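Local coordinates for protein transcriptional regulator (Actinomyces oris, PDB 5V8C) that probably acts as a cell-wall phosphotransferase of the LytR-CpsA-Psr family, attaching glycan to a surface-anchored protein, at residues F120-I123 with I124-G128. Sequence-based numbering, arbitrary orientation.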
ATOM      1  N   PHE A 120      -3.516  11.482  -1.402  1.00 78.30           N
ATOM      2  CA  PHE A 120      -2.623  11.020  -0.335  1.00 77.39           C
ATOM      3  C   PHE A 120      -2.116  12.176   0.523  1.00 78.54           C
ATOM      4  O   PHE A 120      -2.233  12.117   1.745  1.00 78.50           O
ATOM      5  CB  PHE A 120      -1.441  10.221  -0.914  1.00 79.72           C
ATOM      6  CG  PHE A 120      -0.562   9.541   0.107  1.00 82.05           C
ATOM      7  CD1 PHE A 120      -1.086   8.596   0.982  1.00 87.38           C
ATOM      8  CD2 PHE A 120       0.793   9.829   0.182  1.00 85.09           C
ATOM      9  CE1 PHE A 120      -0.267   7.947   1.909  1.00 88.27           C
ATOM     10  CE2 PHE A 120       1.615   9.169   1.095  1.00 88.41           C
ATOM     11  CZ  PHE A 120       1.083   8.220   1.941  1.00 87.06           C
ATOM     12  N   ALA A 121      -1.597  13.243  -0.110  1.00 73.71           N
ATOM     13  CA  ALA A 121      -1.090  14.419   0.613  1.00 72.98           C
ATOM     14  C   ALA A 121      -2.174  15.150   1.429  1.00 73.17           C
ATOM     15  O   ALA A 121      -1.887  15.604   2.540  1.00 69.79           O
ATOM     16  CB  ALA A 121      -0.398  15.378  -0.347  1.00 74.57           C
ATOM     17  N   THR A 122      -3.420  15.227   0.891  1.00 70.85           N
ATOM     18  CA  THR A 122      -4.579  15.838   1.564  1.00 71.79           C
ATOM     19  C   THR A 122      -4.943  15.021   2.819  1.00 76.30           C
ATOM     20  O   THR A 122      -5.102  15.588   3.900  1.00 75.01           O
ATOM     21  CB  THR A 122      -5.763  15.969   0.586  1.00 81.33           C
ATOM     22  OG1 THR A 122      -5.410  16.857  -0.473  1.00 88.15           O
ATOM     23  CG2 THR A 122      -7.023  16.473   1.253  1.00 79.97           C
ATOM     24  N   ILE A 123      -5.032  13.686   2.663  1.00 74.53           N
ATOM     25  CA  ILE A 123      -5.353  12.740   3.731  1.00 74.88           C
ATOM     26  C   ILE A 123      -4.326  12.837   4.869  1.00 80.85           C
ATOM     27  O   ILE A 123      -4.708  12.908   6.036  1.00 83.22           O
ATOM     28  CB  ILE A 123      -5.466  11.297   3.165  1.00 77.02           C
ATOM     29  CG1 ILE A 123      -6.754  11.118   2.332  1.00 77.18           C
ATOM     30  CG2 ILE A 123      -5.367  10.245   4.278  1.00 77.99           C
ATOM     31  CD1 ILE A 123      -6.845   9.756   1.583  1.00 78.39           C
ATOM     32  N   ILE A 124      -3.039  12.880   4.528  1.00 75.28           N
ATOM     33  CA  ILE A 124      -1.974  12.946   5.520  1.00 73.61           C
ATOM     34  C   ILE A 124      -1.984  14.272   6.245  1.00 78.49           C
ATOM     35  O   ILE A 124      -1.786  14.299   7.458  1.00 78.32           O
ATOM     36  CB  ILE A 124      -0.610  12.585   4.883  1.00 75.27           C
ATOM     37  CG1 ILE A 124      -0.592  11.084   4.547  1.00 74.42           C
ATOM     38  CG2 ILE A 124       0.592  12.990   5.782  1.00 75.18           C
ATOM     39  CD1 ILE A 124       0.726  10.536   4.308  1.00 88.27           C
ATOM     40  N   ASP A 125      -2.262  15.367   5.524  1.00 76.99           N
ATOM     41  CA  ASP A 125      -2.332  16.682   6.151  1.00 78.30           C
ATOM     42  C   ASP A 125      -3.598  16.853   6.992  1.00 85.21           C
ATOM     43  O   ASP A 125      -3.580  17.611   7.960  1.00 86.94           O
ATOM     44  CB  ASP A 125      -2.140  17.803   5.125  1.00 80.79           C
ATOM     45  CG  ASP A 125      -0.668  18.085   4.848  1.00 88.03           C
ATOM     46  OD1 ASP A 125       0.185  17.691   5.685  1.00 85.15           O
ATOM     47  OD2 ASP A 125      -0.368  18.695   3.800  1.00 94.97           O
ATOM     48  N   SER A 126      -4.656  16.070   6.690  1.00 81.12           N
ATOM     49  CA  SER A 126      -5.879  16.019   7.486  1.00 81.53           C
ATOM     50  C   SER A 126      -5.646  15.254   8.800  1.00 86.43           C
ATOM     51  O   SER A 126      -6.408  15.422   9.754  1.00 88.14           O
ATOM     52  CB  SER A 126      -6.994  15.353   6.692  1.00 85.04           C
ATOM     53  OG  SER A 126      -7.402  16.206   5.638  1.00 97.75           O
ATOM     54  N   LEU A 127      -4.614  14.397   8.836  1.00 81.17           N
ATOM     55  CA  LEU A 127      -4.211  13.649  10.027  1.00 80.97           C
ATOM     56  C   LEU A 127      -3.230  14.483  10.838  1.00 86.22           C
ATOM     57  O   LEU A 127      -2.834  14.081  11.933  1.00 88.23           O
ATOM     58  CB  LEU A 127      -3.526  12.321   9.636  1.00 79.42           C
ATOM     59  CG  LEU A 127      -4.424  11.230   9.074  1.00 83.89           C
ATOM     60  CD1 LEU A 127      -3.626  10.259   8.194  1.00 82.56           C
ATOM     61  CD2 LEU A 127      -5.158  10.502  10.187  1.00 87.53           C
ATOM     62  N   GLY A 128      -2.806  15.606  10.274  1.00 81.51           N
ATOM     63  CA  GLY A 128      -1.805  16.465  10.888  1.00 82.15           C
ATOM     64  C   GLY A 128      -0.401  15.927  10.691  1.00 85.08           C
ATOM     65  O   GLY A 128       0.490  16.183  11.508  1.00 85.43           O
TER
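Ser126 grips the carbonyl of Thr122 twice, through its backbone N at 2.9 Å from Thr122 O and through its hydroxyl OG, also 2.9 Å from Thr122 O. The amide lies near the carbonyl plane, tilted 19° from it, whereas the hydroxyl donates from above that plane and misses the lone pairs. A first torsion of -70°, with OG beside its own backbone N, folds the hydroxyl back onto the preceding turn. Earlier in the helix the bonding is regular: Ile124 N reaches Phe120 O and Asp125 N reaches Ala121 O, each at 3.0 Å. Farther on, the pattern frays. Ile123 O receives two weak bonds, from the amides of Ser126 and Leu127, and Gly128, with positive phi, closes the helix in a Schellman motif.

Thr122 OG1 bonds back to Ala118 O within the helix, whereas the bond from Asp125 OD1 to Gly157 N ties the helix to the start of helix 157-165.

Among the apolar side chains, the CD1 methyl of Ile124 sits over one face of the Phe120 ring in a CH-pi contact, 3.7 Å from the centroid and displaced toward the rim at CZ. Phe120 CG stands anti to its N (chi1 -172°), which swings the ring along the helix toward this methyl. One turn later, Ile123 CG2 and Leu127 CD1 meet loosely at 4.3 Å. Phe120 and Leu127 both also touch helix 182-208, while Ile124 packs on Ala160.

The end of helix 117-126 thus passes from full i to i+4 bonds to weak ones at Ile123 O, while Thr122 O keeps its amide bond and gains the serine hydroxyl one residue before the regular pattern weakens, and the aromatic-aliphatic pair joins the helix to its neighbours.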